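Local coordinates for putative hexose oxidase (Nonomuraea sp. ATCC 39727, PDB 5AWV), which binds FAD through covalent links and probably oxidises a sugar of teicoplanin-type glycopeptide antibiotics, at residues V84-G89 and I106-L111; A181-V186 and V223-W228; P460-V465 and H491-K496. All coordinates share one frame; numbering follows the deposited sequence.

In the fold
Following the chain from the N terminus, contact 1 closes a loop of 16 residues by pairing strands 84-87 and 104-107 of a mixed sheet. Contact 2 brings 223-228 back beside 181-186 in a separate antiparallel sheet, over 36 intervening residues. Contact 3 joins a loop after helix 438-452 to helix 490-495, with 25 residues between its segments. The three loops follow one another in series; none nests in or crosses another. Contacts 1 and 2 meet in space, where Val86 and Met108 pack on Val223, and both hold the adenine end of FAD, tying the two sheets together. Contact 3 stands apart, its centre about 28 Å from that of contact 2 and about 31 Å from that of contact 1.

Contact 1. Residues V84-G89 and I106-L111; sequences VAVRSG and IDMSLL. With FAD (flavin-adenine dinucleotide), chain M.
Val86 pairs with Ile106 and Arg87 with Asp107 across parallel strands of the FAD-binding domain. Backbone bonds run from Ile106 N to Ala85 O, from Arg87 N to Ile106 O and from Met108 N to Arg87 O, the last 2.9 Å. Apolar contacts involve Val84, Val86, Ile106 and Met108. Val84 CG2 touches Ile106 CD1 at 3.8 Å, and Val86 CG1, anti to its backbone N (chi1 -179°), meets Met108 CG at 3.5 Å. Helix 67-80 packs on Ile106. On the Arg87-Asp107 face a water bridges the charges: it accepts from Arg87 NE at 2.9 Å and donates to Asp107 OD2 at 2.6 Å. Salt bridges run outside, from Arg87 NH1 to Asp98 and from Asp107 OD2 to Arg48, and Arg87 NH2 bonds to Leu45 O. Asp107 OD1 accepts from Ser109 N, an Asx turn, and from Ser109 OG. The cofactor is held where the strand ends: Val86 O accepts from FAD O2B, Ser88 OG bonds to FAD N7A at 2.7 Å, Ser88 N donates to FAD O2A and Gly89 N to FAD O1P (2.9 Å), one on each phosphate. Backbone N-H groups meet the phosphates, while the Arg87 guanidinium is taken up by Asp98, Leu45 O and the water.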
loop_
_atom_site.group_PDB
_atom_site.type_symbol
_atom_site.label_atom_id
_atom_site.label_comp_id
_atom_site.label_asym_id
_atom_site.label_seq_id
_atom_site.Cartn_x
_atom_site.Cartn_y
_atom_site.Cartn_z
ATOM N N VAL A 84 7.311 16.634 -10.331
ATOM C CA VAL A 84 5.957 16.122 -10.094
ATOM C C VAL A 84 6.016 14.896 -9.162
ATOM O O VAL A 84 6.998 14.149 -9.205
ATOM C CB VAL A 84 5.265 15.778 -11.418
ATOM C CG1 VAL A 84 5.889 14.617 -12.153
ATOM C CG2 VAL A 84 3.768 15.554 -11.254
ATOM N N ALA A 85 4.941 14.670 -8.389
ATOM C CA ALA A 85 4.746 13.405 -7.685
ATOM C C ALA A 85 3.234 13.079 -7.690
ATOM O O ALA A 85 2.411 13.995 -7.651
ATOM C CB ALA A 85 5.273 13.519 -6.284
ATOM N N VAL A 86 2.891 11.807 -7.788
ATOM C CA VAL A 86 1.497 11.347 -7.800
ATOM C C VAL A 86 1.147 11.016 -6.351
ATOM O O VAL A 86 1.989 10.541 -5.617
ATOM C CB VAL A 86 1.295 10.062 -8.650
ATOM C CG1 VAL A 86 -0.172 9.636 -8.637
ATOM C CG2 VAL A 86 1.856 10.296 -10.039
ATOM N N ARG A 87 -0.057 11.369 -5.914
ATOM C CA ARG A 87 -0.580 10.853 -4.667
ATOM C C ARG A 87 -1.861 10.078 -4.897
ATOM O O ARG A 87 -2.779 10.563 -5.460
ATOM C CB ARG A 87 -0.836 11.931 -3.649
ATOM C CG ARG A 87 -0.809 11.375 -2.225
ATOM C CD ARG A 87 -1.501 12.216 -1.271
ATOM N NE ARG A 87 -1.019 13.609 -1.069
ATOM C CZ ARG A 87 -0.051 14.061 -0.301
ATOM N NH1 ARG A 87 0.781 13.290 0.315
ATOM N NH2 ARG A 87 0.061 15.403 -0.154
ATOM N N SER A 88 -1.904 8.860 -4.397
ATOM C CA SER A 88 -3.124 8.072 -4.436
ATOM C C SER A 88 -3.648 7.996 -3.015
ATOM O O SER A 88 -4.494 8.814 -2.623
ATOM C CB SER A 88 -2.834 6.730 -5.073
ATOM O OG SER A 88 -2.573 6.907 -6.465
ATOM N N GLY A 89 -3.139 7.075 -2.192
ATOM C CA GLY A 89 -3.643 7.015 -0.804
ATOM C C GLY A 89 -2.878 7.816 0.219
ATOM O O GLY A 89 -3.379 8.035 1.316
ATOM N N ILE A 106 0.053 15.382 -8.617
ATOM C CA ILE A 106 -1.094 14.854 -9.279
ATOM C C ILE A 106 -1.829 13.915 -8.268
ATOM O O ILE A 106 -1.342 12.831 -7.933
ATOM C CB ILE A 106 -0.745 14.130 -10.575
ATOM C CG1 ILE A 106 -0.030 15.141 -11.516
ATOM C CG2 ILE A 106 -1.988 13.567 -11.212
ATOM C CD1 ILE A 106 0.486 14.534 -12.810
ATOM N N ASP A 107 -3.020 14.345 -7.872
ATOM C CA ASP A 107 -3.778 13.707 -6.825
ATOM C C ASP A 107 -4.871 12.872 -7.471
ATOM O O ASP A 107 -5.672 13.386 -8.244
ATOM C CB ASP A 107 -4.347 14.751 -5.865
ATOM C CG ASP A 107 -5.045 14.107 -4.642
ATOM O OD1 ASP A 107 -5.902 13.207 -4.857
ATOM O OD2 ASP A 107 -4.669 14.467 -3.505
ATOM N N MET A 108 -4.890 11.575 -7.172
ATOM C CA MET A 108 -5.787 10.617 -7.825
ATOM C C MET A 108 -7.114 10.346 -7.142
ATOM O O MET A 108 -7.854 9.402 -7.562
ATOM C CB MET A 108 -5.085 9.300 -8.029
ATOM C CG MET A 108 -3.692 9.388 -8.693
ATOM S SD MET A 108 -3.607 10.061 -10.369
ATOM C CE MET A 108 -3.768 8.555 -11.229
ATOM N N SER A 109 -7.444 11.175 -6.179
ATOM C CA SER A 109 -8.633 11.043 -5.309
ATOM C C SER A 109 -9.941 10.804 -6.085
ATOM O O SER A 109 -10.837 10.050 -5.610
ATOM C CB SER A 109 -8.868 12.315 -4.509
ATOM O OG SER A 109 -7.965 12.571 -3.476
ATOM N N LEU A 110 -10.083 11.456 -7.240
ATOM C CA LEU A 110 -11.295 11.283 -8.051
ATOM C C LEU A 110 -11.344 9.978 -8.829
ATOM O O LEU A 110 -12.425 9.631 -9.308
ATOM C CB LEU A 110 -11.492 12.492 -8.976
ATOM C CG LEU A 110 -11.669 13.873 -8.349
ATOM C CD1 LEU A 110 -11.736 14.925 -9.423
ATOM C CD2 LEU A 110 -12.930 13.991 -7.520
ATOM N N LEU A 111 -10.228 9.233 -8.964
ATOM C CA LEU A 111 -10.233 7.987 -9.751
ATOM C C LEU A 111 -10.517 6.772 -8.961
ATOM O O LEU A 111 -9.578 6.113 -8.518
ATOM C CB LEU A 111 -8.881 7.788 -10.448
ATOM C CG LEU A 111 -8.567 8.775 -11.591
ATOM C CD1 LEU A 111 -7.106 8.763 -12.061
ATOM C CD2 LEU A 111 -9.479 8.580 -12.814
HETATM P PA FAD M . 1.168 7.329 -1.825
HETATM O O1A FAD M . 1.926 8.024 -0.713
HETATM O O2A FAD M . 0.021 7.963 -2.465
HETATM O O5B FAD M . 2.171 6.834 -2.943
HETATM C C5B FAD M . 3.396 6.078 -2.653
HETATM C C4B FAD M . 4.347 6.187 -3.803
HETATM O O4B FAD M . 3.829 5.647 -5.023
HETATM C C3B FAD M . 4.817 7.606 -4.162
HETATM O O3B FAD M . 6.146 7.664 -4.736
HETATM C C2B FAD M . 3.762 7.955 -5.165
HETATM O O2B FAD M . 4.177 9.024 -5.948
HETATM C C1B FAD M . 3.567 6.685 -5.925
HETATM N N9A FAD M . 2.250 6.616 -6.513
HETATM C C8A FAD M . 1.041 6.743 -5.951
HETATM N N7A FAD M . 0.045 6.528 -6.838
HETATM C C5A FAD M . 0.611 6.234 -8.001
HETATM C C6A FAD M . 0.124 5.972 -9.371
HETATM N N6A FAD M . -1.189 5.981 -9.582
HETATM N N1A FAD M . 1.065 5.703 -10.325
HETATM C C2A FAD M . 2.402 5.735 -10.052
HETATM N N3A FAD M . 2.929 6.012 -8.827
HETATM C C4A FAD M . 2.061 6.308 -7.818
HETATM N N1 FAD M . 1.886 -2.443 2.838
HETATM C C2 FAD M . 1.644 -3.785 2.755
HETATM O O2 FAD M . 2.055 -4.418 1.755
HETATM N N3 FAD M . 0.953 -4.452 3.693
HETATM C C4 FAD M . 0.338 -3.819 4.713
HETATM O O4 FAD M . -0.341 -4.445 5.557
HETATM C C4X FAD M . 0.519 -2.368 4.851
HETATM N N5 FAD M . -0.068 -1.639 5.866
HETATM C C5X FAD M . 0.018 -0.275 5.940
HETATM C C6 FAD M . -0.675 0.394 6.970
HETATM C C7 FAD M . -0.446 1.795 7.031
HETATM C C7M FAD M . -1.137 2.600 8.161
HETATM C C8 FAD M . 0.393 2.551 6.018
HETATM C C8M FAD M . 0.390 4.060 5.955
HETATM C C9 FAD M . 0.998 1.812 4.978
HETATM C C9A FAD M . 0.867 0.455 4.923
HETATM N N10 FAD M . 1.481 -0.330 3.910
HETATM C C10 FAD M . 1.311 -1.702 3.820
HETATM C "C1'" FAD M . 2.375 0.310 2.890
HETATM C "C2'" FAD M . 1.678 0.638 1.624
HETATM O "O2'" FAD M . 1.592 -0.572 0.896
HETATM C "C3'" FAD M . 2.601 1.569 0.931
HETATM O "O3'" FAD M . 2.759 2.679 1.817
HETATM C "C4'" FAD M . 1.988 2.028 -0.422
HETATM O "O4'" FAD M . 3.073 2.493 -1.230
HETATM C "C5'" FAD M . 1.038 3.169 -0.159
HETATM O "O5'" FAD M . 0.354 3.538 -1.373
HETATM P P FAD M . -0.467 4.876 -1.403
HETATM O O1P FAD M . -1.145 5.009 -2.678
HETATM O O2P FAD M . -1.358 5.047 -0.204
HETATM O O3P FAD M . 0.720 5.917 -1.135
HETATM O O HOH W 1 -2.574 15.653 -2.484
#

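Contact 2. Residues A181-V186 and V223-W228; sequences AVEVVV and VVTKYW. With FAD (flavin-adenine dinucleotide), chain M.
Thr225 and Lys226 both face Glu183 in a classic beta bulge, which shifts the register by one residue within this antiparallel strand pair of the PCMH-type FAD-binding fold. Ala181-Trp228, Glu183-Lys226 and Val185-Val223 are hydrogen-bonded pairs; at the bulge, Thr225 N donates to Glu183 O at 2.9 Å. With the extra residue, Thr225 and Lys226 both reach one carboxylate oxygen. Thr225 OG1, placed between its backbone N and carbonyl carbon (chi1 56°), donates to the anti lone pair of Glu183 OE1 at 2.7 Å. Lys226 NZ reaches the same OE1 at 2.9 Å in a salt bridge, from the syn side and 30° out of the carboxylate plane. Thr67 OG1 bonds to OE1, and a water links Glu183 OE2 to Lys226 NZ. Several donors around a buried carboxylate would be expected to stabilise its charge.

Lys226 CB lies over one face of the Trp228 ring, offset toward the rim, and Trp228 CE3 touches Ala181 CB at 3.7 Å; Trp228 NE1 bonds to Asp117. On the opposite sheet face Val182 CG1 packs on Tyr227 CD1 at 3.7 Å, and Val224 CG1 sits over the centre of the Tyr227 ring, whose OH bonds to Gly157 O. The FAD adenine reads the backbone of Val224 at both polar atoms: Val224 N donates to FAD N1A at 2.9 Å, and FAD N6A donates to Val224 O at 2.8 Å, nearly straight at 174°.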
loop_
_atom_site.group_PDB
_atom_site.type_symbol
_atom_site.label_atom_id
_atom_site.label_comp_id
_atom_site.label_asym_id
_atom_site.label_seq_id
_atom_site.Cartn_x
_atom_site.Cartn_y
_atom_site.Cartn_z
ATOM N N ALA A 181 -3.034 -6.580 -15.786
ATOM C CA ALA A 181 -2.651 -5.465 -16.651
ATOM C C ALA A 181 -2.621 -4.161 -15.979
ATOM O O ALA A 181 -3.324 -3.936 -14.985
ATOM C CB ALA A 181 -3.609 -5.342 -17.850
ATOM N N VAL A 182 -1.902 -3.234 -16.561
ATOM C CA VAL A 182 -1.873 -1.884 -16.110
ATOM C C VAL A 182 -2.057 -0.923 -17.283
ATOM O O VAL A 182 -1.544 -1.188 -18.359
ATOM C CB VAL A 182 -0.555 -1.364 -15.496
ATOM C CG1 VAL A 182 -0.437 -1.672 -14.032
ATOM C CG2 VAL A 182 0.702 -1.860 -16.251
ATOM N N GLU A 183 -2.630 0.230 -17.012
ATOM C CA GLU A 183 -2.669 1.389 -17.895
ATOM C C GLU A 183 -1.840 2.462 -17.267
ATOM O O GLU A 183 -2.016 2.825 -16.129
ATOM C CB GLU A 183 -4.098 1.920 -18.097
ATOM C CG GLU A 183 -4.173 3.043 -19.131
ATOM C CD GLU A 183 -5.615 3.624 -19.293
ATOM O OE1 GLU A 183 -6.186 4.331 -18.425
ATOM O OE2 GLU A 183 -6.173 3.389 -20.319
ATOM N N VAL A 184 -0.825 2.925 -17.990
ATOM C CA VAL A 184 0.154 3.851 -17.457
ATOM C C VAL A 184 0.326 5.007 -18.432
ATOM O O VAL A 184 0.404 4.780 -19.671
ATOM C CB VAL A 184 1.524 3.174 -17.344
ATOM C CG1 VAL A 184 2.458 4.025 -16.481
ATOM C CG2 VAL A 184 1.360 1.780 -16.730
ATOM N N VAL A 185 0.444 6.211 -17.878
ATOM C CA VAL A 185 0.790 7.399 -18.622
ATOM C C VAL A 185 2.316 7.601 -18.451
ATOM O O VAL A 185 2.806 7.791 -17.344
ATOM C CB VAL A 185 -0.000 8.608 -18.188
ATOM C CG1 VAL A 185 0.511 9.887 -18.793
ATOM C CG2 VAL A 185 -1.478 8.415 -18.479
ATOM N N VAL A 186 3.037 7.456 -19.547
ATOM C CA VAL A 186 4.477 7.608 -19.599
ATOM C C VAL A 186 4.892 8.810 -20.454
ATOM O O VAL A 186 4.095 9.279 -21.256
ATOM C CB VAL A 186 5.140 6.334 -20.206
ATOM C CG1 VAL A 186 4.845 5.121 -19.320
ATOM C CG2 VAL A 186 4.690 6.072 -21.665
ATOM N N VAL A 223 2.499 7.288 -14.488
ATOM C CA VAL A 223 1.313 7.340 -13.636
ATOM C C VAL A 223 0.412 6.159 -13.975
ATOM O O VAL A 223 -0.128 6.098 -15.053
ATOM C CB VAL A 223 0.567 8.616 -13.841
ATOM C CG1 VAL A 223 -0.623 8.728 -12.846
ATOM C CG2 VAL A 223 1.516 9.771 -13.738
ATOM N N VAL A 224 0.217 5.235 -13.037
ATOM C CA VAL A 224 -0.746 4.186 -13.251
ATOM C C VAL A 224 -2.103 4.819 -13.121
ATOM O O VAL A 224 -2.396 5.412 -12.083
ATOM C CB VAL A 224 -0.644 3.076 -12.199
ATOM C CG1 VAL A 224 -1.751 2.014 -12.416
ATOM C CG2 VAL A 224 0.723 2.470 -12.243
ATOM N N THR A 225 -2.962 4.636 -14.135
ATOM C CA THR A 225 -4.324 5.147 -14.095
ATOM C C THR A 225 -5.365 4.071 -13.955
ATOM O O THR A 225 -6.492 4.392 -13.562
ATOM C CB THR A 225 -4.613 5.975 -15.407
ATOM O OG1 THR A 225 -4.362 5.150 -16.537
ATOM C CG2 THR A 225 -3.686 7.112 -15.461
ATOM N N LYS A 226 -5.023 2.816 -14.263
ATOM C CA LYS A 226 -5.874 1.652 -14.032
ATOM C C LYS A 226 -5.011 0.391 -13.737
ATOM O O LYS A 226 -3.943 0.178 -14.373
ATOM C CB LYS A 226 -6.770 1.258 -15.263
ATOM C CG LYS A 226 -7.554 2.446 -15.883
ATOM C CD LYS A 226 -8.484 1.969 -16.987
ATOM C CE LYS A 226 -9.464 2.996 -17.569
ATOM N NZ LYS A 226 -8.924 4.369 -17.563
ATOM N N TYR A 227 -5.530 -0.464 -12.861
ATOM C CA TYR A 227 -5.022 -1.834 -12.652
ATOM C C TYR A 227 -6.126 -2.798 -13.000
ATOM O O TYR A 227 -7.271 -2.523 -12.655
ATOM C CB TYR A 227 -4.676 -2.071 -11.188
ATOM C CG TYR A 227 -3.510 -1.320 -10.608
ATOM C CD1 TYR A 227 -2.197 -1.750 -10.814
ATOM C CD2 TYR A 227 -3.695 -0.228 -9.787
ATOM C CE1 TYR A 227 -1.101 -1.067 -10.258
ATOM C CE2 TYR A 227 -2.594 0.423 -9.171
ATOM C CZ TYR A 227 -1.299 -0.006 -9.428
ATOM O OH TYR A 227 -0.174 0.619 -8.809
ATOM N N TRP A 228 -5.794 -3.892 -13.685
ATOM C CA TRP A 228 -6.717 -4.986 -13.888
ATOM C C TRP A 228 -6.214 -6.219 -13.206
ATOM O O TRP A 228 -5.057 -6.645 -13.423
ATOM C CB TRP A 228 -6.934 -5.320 -15.374
ATOM C CG TRP A 228 -7.759 -4.317 -16.119
ATOM C CD1 TRP A 228 -9.116 -4.318 -16.295
ATOM C CD2 TRP A 228 -7.278 -3.211 -16.876
ATOM N NE1 TRP A 228 -9.489 -3.266 -17.104
ATOM C CE2 TRP A 228 -8.384 -2.584 -17.474
ATOM C CE3 TRP A 228 -6.012 -2.682 -17.094
ATOM C CZ2 TRP A 228 -8.260 -1.432 -18.308
ATOM C CZ3 TRP A 228 -5.877 -1.588 -17.939
ATOM C CH2 TRP A 228 -7.001 -0.982 -18.551
HETATM P PA FAD M . 1.168 7.329 -1.825
HETATM O O1A FAD M . 1.926 8.024 -0.713
HETATM O O2A FAD M . 0.021 7.963 -2.465
HETATM O O5B FAD M . 2.171 6.834 -2.943
HETATM C C5B FAD M . 3.396 6.078 -2.653
HETATM C C4B FAD M . 4.347 6.187 -3.803
HETATM O O4B FAD M . 3.829 5.647 -5.023
HETATM C C3B FAD M . 4.817 7.606 -4.162
HETATM O O3B FAD M . 6.146 7.664 -4.736
HETATM C C2B FAD M . 3.762 7.955 -5.165
HETATM O O2B FAD M . 4.177 9.024 -5.948
HETATM C C1B FAD M . 3.567 6.685 -5.925
HETATM N N9A FAD M . 2.250 6.616 -6.513
HETATM C C8A FAD M . 1.041 6.743 -5.951
HETATM N N7A FAD M . 0.045 6.528 -6.838
HETATM C C5A FAD M . 0.611 6.234 -8.001
HETATM C C6A FAD M . 0.124 5.972 -9.371
HETATM N N6A FAD M . -1.189 5.981 -9.582
HETATM N N1A FAD M . 1.065 5.703 -10.325
HETATM C C2A FAD M . 2.402 5.735 -10.052
HETATM N N3A FAD M . 2.929 6.012 -8.827
HETATM C C4A FAD M . 2.061 6.308 -7.818
HETATM N N1 FAD M . 1.886 -2.443 2.838
HETATM C C2 FAD M . 1.644 -3.785 2.755
HETATM O O2 FAD M . 2.055 -4.418 1.755
HETATM N N3 FAD M . 0.953 -4.452 3.693
HETATM C C4 FAD M . 0.338 -3.819 4.713
HETATM O O4 FAD M . -0.341 -4.445 5.557
HETATM C C4X FAD M . 0.519 -2.368 4.851
HETATM N N5 FAD M . -0.068 -1.639 5.866
HETATM C C5X FAD M . 0.018 -0.275 5.940
HETATM C C6 FAD M . -0.675 0.394 6.970
HETATM C C7 FAD M . -0.446 1.795 7.031
HETATM C C7M FAD M . -1.137 2.600 8.161
HETATM C C8 FAD M . 0.393 2.551 6.018
HETATM C C8M FAD M . 0.390 4.060 5.955
HETATM C C9 FAD M . 0.998 1.812 4.978
HETATM C C9A FAD M . 0.867 0.455 4.923
HETATM N N10 FAD M . 1.481 -0.330 3.910
HETATM C C10 FAD M . 1.311 -1.702 3.820
HETATM C "C1'" FAD M . 2.375 0.310 2.890
HETATM C "C2'" FAD M . 1.678 0.638 1.624
HETATM O "O2'" FAD M . 1.592 -0.572 0.896
HETATM C "C3'" FAD M . 2.601 1.569 0.931
HETATM O "O3'" FAD M . 2.759 2.679 1.817
HETATM C "C4'" FAD M . 1.988 2.028 -0.422
HETATM O "O4'" FAD M . 3.073 2.493 -1.230
HETATM C "C5'" FAD M . 1.038 3.169 -0.159
HETATM O "O5'" FAD M . 0.354 3.538 -1.373
HETATM P P FAD M . -0.467 4.876 -1.403
HETATM O O1P FAD M . -1.145 5.009 -2.678
HETATM O O2P FAD M . -1.358 5.047 -0.204
HETATM O O3P FAD M . 0.720 5.917 -1.135
HETATM O O HOH W 2 -8.387 4.755 -20.754
#

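Contact 3. Residues P460-V465 and H491-K496; sequences PVPNDV and HDLYYK
Pro462 meets Leu493 and Lys496 with its saturated ring, while the flat groups of helix 490-495 are engaged on other sides. One face of the Tyr495 ring has Tyr494 CB 4.0 Å above it, over the centre, and the Tyr495 hydroxyl bonds to Gly216 O. At the edge of the His491 ring, ND1 donates to Asp492 OD1 at 2.7 Å; the oxygen lies near the ring plane, but the donor comes from above the carboxylate plane (55° out of it). His491 also stacks on His499.

The contact itself centres on one methyl. Leu493 CG is anti to its carbonyl carbon (chi1 -60°), and CD2 reaches the loop, touching Pro462 CD at 3.9 Å and Val461 CA at 3.9 Å, with Pro460 O at 4.1 Å. The Leu493 and Pro462 side chains stand at about a right angle. Lys496 adds a second touch: its chain, bent at chi3 (62°), runs past Pro462 in the opposite direction, and CE comes within 4.0 Å of Pro462 CB. Lys496 is the first residue to leave the helix, and its NZ forms a salt bridge to Asp467.

Beyond Pro462, the loop bends in an Asx turn where Val465 N donates to Asn463 OD1 at 2.9 Å from above the carbonyl plane; Ser466 N bonds to the same oxygen. Helix 490-495 belongs to the berberine-like region, and a backbone bond ties Leu493 to Ala469. Across the two segments no hydrogen bond forms, so they are joined by van der Waals contact alone, with polar ties such as Lys496-Asp467 made to residues nearby.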
loop_
_atom_site.group_PDB
_atom_site.type_symbol
_atom_site.label_atom_id
_atom_site.label_comp_id
_atom_site.label_asym_id
_atom_site.label_seq_id
_atom_site.Cartn_x
_atom_site.Cartn_y
_atom_site.Cartn_z
ATOM N N PRO A 460 20.020 -5.382 6.009
ATOM C CA PRO A 460 19.693 -6.811 5.798
ATOM C C PRO A 460 20.181 -7.344 4.440
ATOM O O PRO A 460 19.393 -7.729 3.613
ATOM C CB PRO A 460 18.129 -6.831 5.929
ATOM C CG PRO A 460 17.736 -5.494 5.421
ATOM C CD PRO A 460 18.791 -4.586 6.096
ATOM N N VAL A 461 21.500 -7.419 4.259
ATOM C CA VAL A 461 22.092 -7.954 3.076
ATOM C C VAL A 461 21.568 -9.359 2.908
ATOM O O VAL A 461 21.572 -10.153 3.882
ATOM C CB VAL A 461 23.650 -8.028 3.166
ATOM C CG1 VAL A 461 24.244 -8.692 1.939
ATOM C CG2 VAL A 461 24.185 -6.641 3.297
ATOM N N PRO A 462 21.101 -9.685 1.686
ATOM C CA PRO A 462 20.740 -11.058 1.427
ATOM C C PRO A 462 21.772 -12.092 1.758
ATOM O O PRO A 462 22.888 -12.093 1.209
ATOM C CB PRO A 462 20.309 -11.072 -0.043
ATOM C CG PRO A 462 19.825 -9.709 -0.291
ATOM C CD PRO A 462 20.711 -8.812 0.551
ATOM N N ASN A 463 21.409 -12.969 2.672
ATOM C CA ASN A 463 22.324 -14.075 3.027
ATOM C C ASN A 463 21.526 -15.274 3.426
ATOM O O ASN A 463 20.425 -15.414 2.938
ATOM C CB ASN A 463 23.376 -13.608 4.051
ATOM C CG ASN A 463 22.792 -13.187 5.379
ATOM O OD1 ASN A 463 21.611 -13.387 5.688
ATOM N ND2 ASN A 463 23.652 -12.554 6.203
ATOM N N ASP A 464 22.041 -16.184 4.254
ATOM C CA ASP A 464 21.255 -17.348 4.661
ATOM C C ASP A 464 20.057 -16.955 5.449
ATOM O O ASP A 464 19.110 -17.706 5.445
ATOM C CB ASP A 464 22.095 -18.329 5.560
ATOM C CG ASP A 464 21.631 -19.776 5.467
ATOM O OD1 ASP A 464 21.391 -20.305 4.310
ATOM O OD2 ASP A 464 21.605 -20.460 6.569
ATOM N N VAL A 465 20.150 -15.865 6.222
ATOM C CA VAL A 465 19.113 -15.512 7.142
ATOM C C VAL A 465 18.247 -14.415 6.604
ATOM O O VAL A 465 17.011 -14.506 6.707
ATOM C CB VAL A 465 19.660 -15.095 8.548
ATOM C CG1 VAL A 465 18.525 -14.616 9.435
ATOM C CG2 VAL A 465 20.312 -16.302 9.205
ATOM N N HIS A 491 19.312 -0.395 -4.008
ATOM C CA HIS A 491 18.526 -1.091 -5.030
ATOM C C HIS A 491 18.715 -2.578 -5.072
ATOM O O HIS A 491 17.833 -3.331 -5.459
ATOM C CB HIS A 491 18.687 -0.413 -6.396
ATOM C CG HIS A 491 20.094 -0.239 -6.845
ATOM N ND1 HIS A 491 20.935 -1.296 -7.148
ATOM C CD2 HIS A 491 20.810 0.875 -7.050
ATOM C CE1 HIS A 491 22.095 -0.828 -7.562
ATOM N NE2 HIS A 491 22.028 0.487 -7.519
ATOM N N ASP A 492 19.866 -3.058 -4.641
ATOM C CA ASP A 492 20.083 -4.480 -4.510
ATOM C C ASP A 492 19.423 -5.110 -3.302
ATOM O O ASP A 492 19.014 -6.240 -3.375
ATOM C CB ASP A 492 21.550 -4.810 -4.527
ATOM C CG ASP A 492 22.227 -4.455 -5.939
ATOM O OD1 ASP A 492 21.566 -3.962 -6.939
ATOM O OD2 ASP A 492 23.418 -4.757 -6.031
ATOM N N LEU A 493 19.271 -4.371 -2.230
ATOM C CA LEU A 493 18.541 -4.859 -1.102
ATOM C C LEU A 493 17.009 -4.957 -1.442
ATOM O O LEU A 493 16.378 -5.938 -1.077
ATOM C CB LEU A 493 18.696 -3.850 0.093
ATOM C CG LEU A 493 20.151 -3.622 0.578
ATOM C CD1 LEU A 493 20.127 -2.645 1.736
ATOM C CD2 LEU A 493 20.731 -4.955 0.982
ATOM N N TYR A 494 16.460 -3.971 -2.164
ATOM C CA TYR A 494 15.024 -4.001 -2.519
ATOM C C TYR A 494 14.698 -4.980 -3.662
ATOM O O TYR A 494 13.675 -5.704 -3.620
ATOM C CB TYR A 494 14.490 -2.628 -2.907
ATOM C CG TYR A 494 14.339 -1.761 -1.741
ATOM C CD1 TYR A 494 13.326 -1.977 -0.787
ATOM C CD2 TYR A 494 15.117 -0.670 -1.586
ATOM C CE1 TYR A 494 13.210 -1.176 0.326
ATOM C CE2 TYR A 494 15.012 0.127 -0.452
ATOM C CZ TYR A 494 14.053 -0.126 0.487
ATOM O OH TYR A 494 13.945 0.680 1.574
ATOM N N TYR A 495 15.567 -4.997 -4.656
ATOM C CA TYR A 495 15.253 -5.706 -5.919
ATOM C C TYR A 495 16.098 -6.896 -6.313
ATOM O O TYR A 495 15.727 -7.620 -7.237
ATOM C CB TYR A 495 15.305 -4.677 -7.064
ATOM C CG TYR A 495 14.403 -3.439 -6.913
ATOM C CD1 TYR A 495 13.031 -3.543 -6.759
ATOM C CD2 TYR A 495 14.931 -2.212 -6.989
ATOM C CE1 TYR A 495 12.243 -2.430 -6.716
ATOM C CE2 TYR A 495 14.149 -1.074 -6.967
ATOM C CZ TYR A 495 12.796 -1.191 -6.859
ATOM O OH TYR A 495 12.074 -0.053 -6.827
ATOM N N LYS A 496 17.185 -7.121 -5.614
ATOM C CA LYS A 496 18.131 -8.175 -5.860
ATOM C C LYS A 496 18.432 -8.297 -7.344
ATOM O O LYS A 496 18.686 -7.254 -7.995
ATOM C CB LYS A 496 17.676 -9.480 -5.159
ATOM C CG LYS A 496 17.462 -9.412 -3.638
ATOM C CD LYS A 496 17.039 -10.747 -3.046
ATOM C CE LYS A 496 18.110 -11.831 -3.242
ATOM N NZ LYS A 496 17.622 -13.129 -2.837
#